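RagA protein (Porphyromonas gingivalis, PDB 6SLN) probably imports peptides across the outer membrane as a TonB-dependent receptor with a 22-stranded beta-barrel. Local coordinates at residues Q808-P813 with S913-T918; A796-I801 with D906-G911. All blocks are in the same frame, centred on the assembly; numbering follows the deposited sequence.

Contact 1. Residues Q808-P813 with S913-T918; sequences QLWYVP and SPQFDT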
loop_
_atom_site.group_PDB
_atom_site.type_symbol
_atom_site.label_atom_id
_atom_site.label_comp_id
_atom_site.label_asym_id
_atom_site.label_seq_id
_atom_site.Cartn_x
_atom_site.Cartn_y
_atom_site.Cartn_z
ATOM N N GLN A 808 -4.222 44.289 34.855
ATOM C CA GLN A 808 -2.894 44.169 34.283
ATOM C C GLN A 808 -2.491 45.458 33.579
ATOM O O GLN A 808 -3.325 46.243 33.119
ATOM C CB GLN A 808 -2.842 43.002 33.302
ATOM C CG GLN A 808 -3.151 41.696 33.958
ATOM C CD GLN A 808 -2.872 40.551 33.065
ATOM O OE1 GLN A 808 -3.709 40.185 32.246
ATOM N NE2 GLN A 808 -1.688 39.964 33.203
ATOM N N LEU A 809 -1.180 45.662 33.491
ATOM C CA LEU A 809 -0.619 46.894 32.978
ATOM C C LEU A 809 0.512 46.582 32.006
ATOM O O LEU A 809 1.283 45.636 32.206
ATOM C CB LEU A 809 -0.122 47.782 34.131
ATOM C CG LEU A 809 -1.205 48.523 34.930
ATOM C CD1 LEU A 809 -0.618 49.604 35.843
ATOM C CD2 LEU A 809 -2.245 49.134 34.009
ATOM N N TRP A 810 0.599 47.381 30.948
ATOM C CA TRP A 810 1.698 47.297 30.002
ATOM C C TRP A 810 2.269 48.687 29.763
ATOM O O TRP A 810 1.567 49.698 29.873
ATOM C CB TRP A 810 1.257 46.667 28.661
ATOM C CG TRP A 810 0.714 45.295 28.823
ATOM C CD1 TRP A 810 1.401 44.122 28.704
ATOM C CD2 TRP A 810 -0.634 44.942 29.151
ATOM N NE1 TRP A 810 0.556 43.051 28.927
ATOM C CE2 TRP A 810 -0.697 43.529 29.209
ATOM C CE3 TRP A 810 -1.795 45.681 29.409
ATOM C CZ2 TRP A 810 -1.875 42.847 29.512
ATOM C CZ3 TRP A 810 -2.965 45.003 29.708
ATOM C CH2 TRP A 810 -2.995 43.599 29.760
ATOM N N TYR A 811 3.556 48.732 29.445
ATOM C CA TYR A 811 4.154 49.998 29.071
ATOM C C TYR A 811 3.769 50.349 27.647
ATOM O O TYR A 811 3.607 49.480 26.784
ATOM C CB TYR A 811 5.672 49.952 29.194
ATOM C CG TYR A 811 6.174 49.773 30.602
ATOM C CD1 TYR A 811 5.889 50.712 31.588
ATOM C CD2 TYR A 811 6.930 48.647 30.951
ATOM C CE1 TYR A 811 6.348 50.536 32.887
ATOM C CE2 TYR A 811 7.393 48.467 32.243
ATOM C CZ TYR A 811 7.099 49.411 33.201
ATOM O OH TYR A 811 7.556 49.230 34.473
ATOM N N VAL A 812 3.615 51.648 27.404
ATOM C CA VAL A 812 3.370 52.180 26.077
ATOM C C VAL A 812 4.743 52.531 25.452
ATOM O O VAL A 812 5.386 53.465 25.953
ATOM C CB VAL A 812 2.457 53.403 26.121
ATOM C CG1 VAL A 812 1.927 53.718 24.727
ATOM C CG2 VAL A 812 1.333 53.155 27.139
ATOM N N PRO A 813 5.177 51.828 24.426
ATOM C CA PRO A 813 6.533 52.068 23.901
ATOM C C PRO A 813 6.728 53.519 23.487
ATOM O O PRO A 813 5.877 54.122 22.824
ATOM C CB PRO A 813 6.629 51.114 22.705
ATOM C CG PRO A 813 5.224 50.657 22.441
ATOM C CD PRO A 813 4.503 50.721 23.734
ATOM N N SER A 913 -7.843 37.670 30.834
ATOM C CA SER A 913 -6.909 36.792 30.156
ATOM C C SER A 913 -5.496 37.367 30.231
ATOM O O SER A 913 -5.311 38.590 30.289
ATOM C CB SER A 913 -7.332 36.597 28.709
ATOM O OG SER A 913 -6.928 35.321 28.243
ATOM N N PRO A 914 -4.486 36.511 30.278
ATOM C CA PRO A 914 -3.108 36.985 30.131
ATOM C C PRO A 914 -2.839 37.321 28.677
ATOM O O PRO A 914 -3.649 37.063 27.785
ATOM C CB PRO A 914 -2.252 35.806 30.589
ATOM C CG PRO A 914 -3.140 34.610 30.434
ATOM C CD PRO A 914 -4.572 35.050 30.453
ATOM N N GLN A 915 -1.692 37.939 28.450
ATOM C CA GLN A 915 -1.235 38.196 27.097
ATOM C C GLN A 915 0.141 37.581 26.923
ATOM O O GLN A 915 0.784 37.155 27.890
ATOM C CB GLN A 915 -1.219 39.694 26.788
ATOM C CG GLN A 915 -2.568 40.372 26.982
ATOM C CD GLN A 915 -3.642 39.911 26.000
ATOM O OE1 GLN A 915 -3.359 39.239 24.998
ATOM N NE2 GLN A 915 -4.885 40.296 26.276
ATOM N N PHE A 916 0.587 37.514 25.674
ATOM C CA PHE A 916 1.884 36.917 25.373
ATOM C C PHE A 916 2.969 37.989 25.391
ATOM O O PHE A 916 3.655 38.237 24.400
ATOM C CB PHE A 916 1.826 36.186 24.041
ATOM C CG PHE A 916 1.349 34.767 24.168
ATOM C CD1 PHE A 916 2.158 33.812 24.761
ATOM C CD2 PHE A 916 0.092 34.397 23.728
ATOM C CE1 PHE A 916 1.740 32.511 24.901
ATOM C CE2 PHE A 916 -0.341 33.081 23.861
ATOM C CZ PHE A 916 0.484 32.138 24.451
ATOM N N ASP A 917 3.107 38.632 26.556
ATOM C CA ASP A 917 4.038 39.742 26.702
ATOM C C ASP A 917 5.344 39.276 27.326
ATOM O O ASP A 917 5.683 38.099 27.219
ATOM C CB ASP A 917 3.410 40.850 27.531
ATOM C CG ASP A 917 2.739 40.327 28.774
ATOM O OD1 ASP A 917 3.386 39.563 29.514
ATOM O OD2 ASP A 917 1.565 40.689 29.005
ATOM N N THR A 918 6.072 40.180 27.989
ATOM C CA THR A 918 7.406 39.841 28.481
ATOM C C THR A 918 7.381 38.917 29.699
ATOM O O THR A 918 8.351 38.184 29.917
ATOM C CB THR A 918 8.174 41.105 28.811
ATOM O OG1 THR A 918 7.268 42.057 29.377
ATOM C CG2 THR A 918 8.818 41.657 27.559
#

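Contact 2. Residues A796-I801 with D906-G911; sequences AEYAGI and DVPKLG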
loop_
_atom_site.group_PDB
_atom_site.type_symbol
_atom_site.label_atom_id
_atom_site.label_comp_id
_atom_site.label_asym_id
_atom_site.label_seq_id
_atom_site.Cartn_x
_atom_site.Cartn_y
_atom_site.Cartn_z
ATOM N N ALA A 796 4.366 43.072 23.777
ATOM C CA ALA A 796 4.214 44.160 24.727
ATOM C C ALA A 796 5.119 43.911 25.924
ATOM O O ALA A 796 5.487 42.770 26.220
ATOM C CB ALA A 796 2.761 44.289 25.177
ATOM N N GLU A 797 5.513 44.995 26.589
ATOM C CA GLU A 797 6.326 44.910 27.798
ATOM C C GLU A 797 5.394 44.955 29.001
ATOM O O GLU A 797 4.830 46.006 29.321
ATOM C CB GLU A 797 7.356 46.032 27.848
ATOM C CG GLU A 797 8.271 46.042 26.638
ATOM C CD GLU A 797 9.503 46.897 26.838
ATOM O OE1 GLU A 797 9.545 47.691 27.807
ATOM O OE2 GLU A 797 10.431 46.773 26.014
ATOM N N TYR A 798 5.221 43.800 29.643
ATOM C CA TYR A 798 4.370 43.671 30.819
ATOM C C TYR A 798 4.897 44.547 31.941
ATOM O O TYR A 798 6.089 44.509 32.254
ATOM C CB TYR A 798 4.330 42.203 31.262
ATOM C CG TYR A 798 3.389 41.957 32.409
ATOM C CD1 TYR A 798 2.016 41.994 32.221
ATOM C CD2 TYR A 798 3.873 41.707 33.691
ATOM C CE1 TYR A 798 1.154 41.788 33.272
ATOM C CE2 TYR A 798 3.019 41.489 34.740
ATOM C CZ TYR A 798 1.663 41.533 34.524
ATOM O OH TYR A 798 0.798 41.322 35.568
ATOM N N ALA A 799 4.021 45.353 32.540
ATOM C CA ALA A 799 4.446 46.196 33.660
ATOM C C ALA A 799 4.124 45.503 34.981
ATOM O O ALA A 799 4.994 44.880 35.601
ATOM C CB ALA A 799 3.788 47.581 33.595
ATOM N N GLY A 800 2.877 45.591 35.413
ATOM C CA GLY A 800 2.418 44.735 36.485
ATOM C C GLY A 800 0.918 44.813 36.630
ATOM O O GLY A 800 0.176 44.644 35.663
ATOM N N ILE A 801 0.444 45.084 37.832
ATOM C CA ILE A 801 -0.965 45.366 38.036
ATOM C C ILE A 801 -1.105 46.715 38.730
ATOM O O ILE A 801 -0.246 47.119 39.519
ATOM C CB ILE A 801 -1.675 44.247 38.827
ATOM C CG1 ILE A 801 -1.292 44.272 40.304
ATOM C CG2 ILE A 801 -1.354 42.890 38.226
ATOM C CD1 ILE A 801 -2.326 43.574 41.206
ATOM N N ASP A 906 0.939 41.293 43.603
ATOM C CA ASP A 906 1.213 41.533 42.198
ATOM C C ASP A 906 0.481 40.536 41.300
ATOM O O ASP A 906 0.685 40.544 40.082
ATOM C CB ASP A 906 2.723 41.483 41.962
ATOM C CG ASP A 906 3.332 40.177 42.430
ATOM O OD1 ASP A 906 2.667 39.475 43.222
ATOM O OD2 ASP A 906 4.463 39.848 42.018
ATOM N N VAL A 907 -0.370 39.689 41.870
ATOM C CA VAL A 907 -1.162 38.733 41.103
ATOM C C VAL A 907 -2.464 39.418 40.689
ATOM O O VAL A 907 -3.218 39.873 41.569
ATOM C CB VAL A 907 -1.437 37.452 41.905
ATOM C CG1 VAL A 907 -2.389 36.538 41.150
ATOM C CG2 VAL A 907 -0.128 36.717 42.218
ATOM N N PRO A 908 -2.768 39.493 39.392
ATOM C CA PRO A 908 -3.939 40.250 38.918
ATOM C C PRO A 908 -5.264 39.713 39.441
ATOM O O PRO A 908 -5.441 38.505 39.606
ATOM C CB PRO A 908 -3.867 40.087 37.389
ATOM C CG PRO A 908 -2.473 39.651 37.086
ATOM C CD PRO A 908 -1.971 38.925 38.295
ATOM N N LYS A 909 -6.225 40.624 39.645
ATOM C CA LYS A 909 -7.593 40.205 39.948
ATOM C C LYS A 909 -8.079 39.177 38.932
ATOM O O LYS A 909 -7.763 39.267 37.744
ATOM C CB LYS A 909 -8.538 41.403 39.951
ATOM C CG LYS A 909 -10.017 41.016 40.068
ATOM C CD LYS A 909 -10.854 42.159 40.604
ATOM C CE LYS A 909 -12.328 41.939 40.374
ATOM N NZ LYS A 909 -12.917 43.145 39.736
ATOM N N LEU A 910 -8.858 38.200 39.403
ATOM C CA LEU A 910 -9.314 37.123 38.533
ATOM C C LEU A 910 -10.334 37.625 37.514
ATOM O O LEU A 910 -11.050 38.601 37.740
ATOM C CB LEU A 910 -9.939 35.993 39.346
ATOM C CG LEU A 910 -9.096 35.071 40.229
ATOM C CD1 LEU A 910 -10.027 34.083 40.868
ATOM C CD2 LEU A 910 -8.005 34.362 39.447
ATOM N N GLY A 911 -10.406 36.924 36.390
ATOM C CA GLY A 911 -11.403 37.186 35.381
ATOM C C GLY A 911 -10.871 37.808 34.109
ATOM O O GLY A 911 -11.666 38.328 33.309
HETATM O O HOH W 1 1.703 41.209 37.896
#

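Contact 1. Residues Q808-P813 with S913-T918
Trp810 reaches from strand 807-812 to the loop 913-918 with the pyrrole side of its indole leading. Its CB points toward the loop, and CG lies anti to the carbonyl carbon, beside the backbone N (chi1 -59°). From there CD1 passes 3.5 Å from Asp917 OD2. The next atom, NE1, gives its hydrogen to Asp917 OD2 at 2.6 Å, with an N-H...O angle of 165°. The acceptor lies close to the indole plane, whereas NE1 approaches the carboxylate from above its plane. Beyond the nitrogen, CZ2 of the benzo ring rests 3.6 Å from Gln915 CG, part of a side chain folded at chi2 that crosses the indole at about a right angle.

The strand belongs to a small antiparallel sheet inserted between two barrel strands of this TonB-dependent receptor, and 913-918 is the run of loop just before barrel strand 921-937. Tryptophan suits the place because it offers one N-H to a buried acceptor and broad apolar surface to its neighbours, Ala796 and the ring of Tyr828 among them. Asp917, the last residue of an inverse gamma turn centred on Phe916, sets its carboxylate between its own backbone N and carbonyl carbon (chi1 46°). Phe916 sets off away from the strand at CB, and its ring stacks with Tyr877 and touches an apolar side chain of the bound peptide.

Contact 2. Residues A796-I801 with D906-G911
The loop 906-911 lies against the end of strand 792-802, in the small antiparallel sheet that this TonB-dependent receptor carries between two strands of its barrel. Asp906 enters with its backbone: its carbonyl O lies 3.6 Å from Ile801 CG2 and accepts a hydrogen bond from a water 2.5 Å away, while its carboxylate leads away from the strand, as suits a charged group at an exposed position. Val907 likewise turns its side chain away and offers its O, 3.8 Å from Ile801 CD1. Pro908 carries the apolar part of the contact. The CG of its ring sits 3.6 Å from Ile801 CG2, with ring and isoleucine crossing at about a right angle, and the same CG is 4.0 Å from Tyr798 OH. Branched at CB, Ile801 meets all three of these residues: CG1 takes the crowded position between the backbone N and the carbonyl carbon (chi1 74°) and carries CD1 to Val907 O, while CG2 is shared by Pro908 CG and Asp906 O.

Lys909 then pairs by its backbone with Gly806, in the turn joining strands 792-802 and 807-812. Leu910 packs on Phe248 and Ala252 of helix 242-252. At Gly911 a positive phi of 109° fits a residue without a side chain. Tyr798, its CG anti to the backbone N, combines an aromatic ring with a polar tip: Gly800 N lies over one face, offset toward the rim, and OH is hydrogen-bonded at 2.5 Å to the water held by Asp906 O.

Both contacts join the same two parts of the chain, the small inserted sheet and the long loop between helix 874-879 and barrel strand 921-937. Strands 792-802 and 807-812 are neighbours in that sheet, while 906-911 and 913-918 are successive runs of that loop. Contact 1 is the buried one, and its direct side-chain hydrogen bond satisfies polar groups there. Contact 2 lies at the surface, relying on apolar packing and a bridging water. Their centres are about 7 Å apart, and they are joined directly by probable hydrogen bonds: Thr918 OG1 meets Tyr798 N at 2.7 Å, and Leu809 O meets Ala799 N at 2.8 Å.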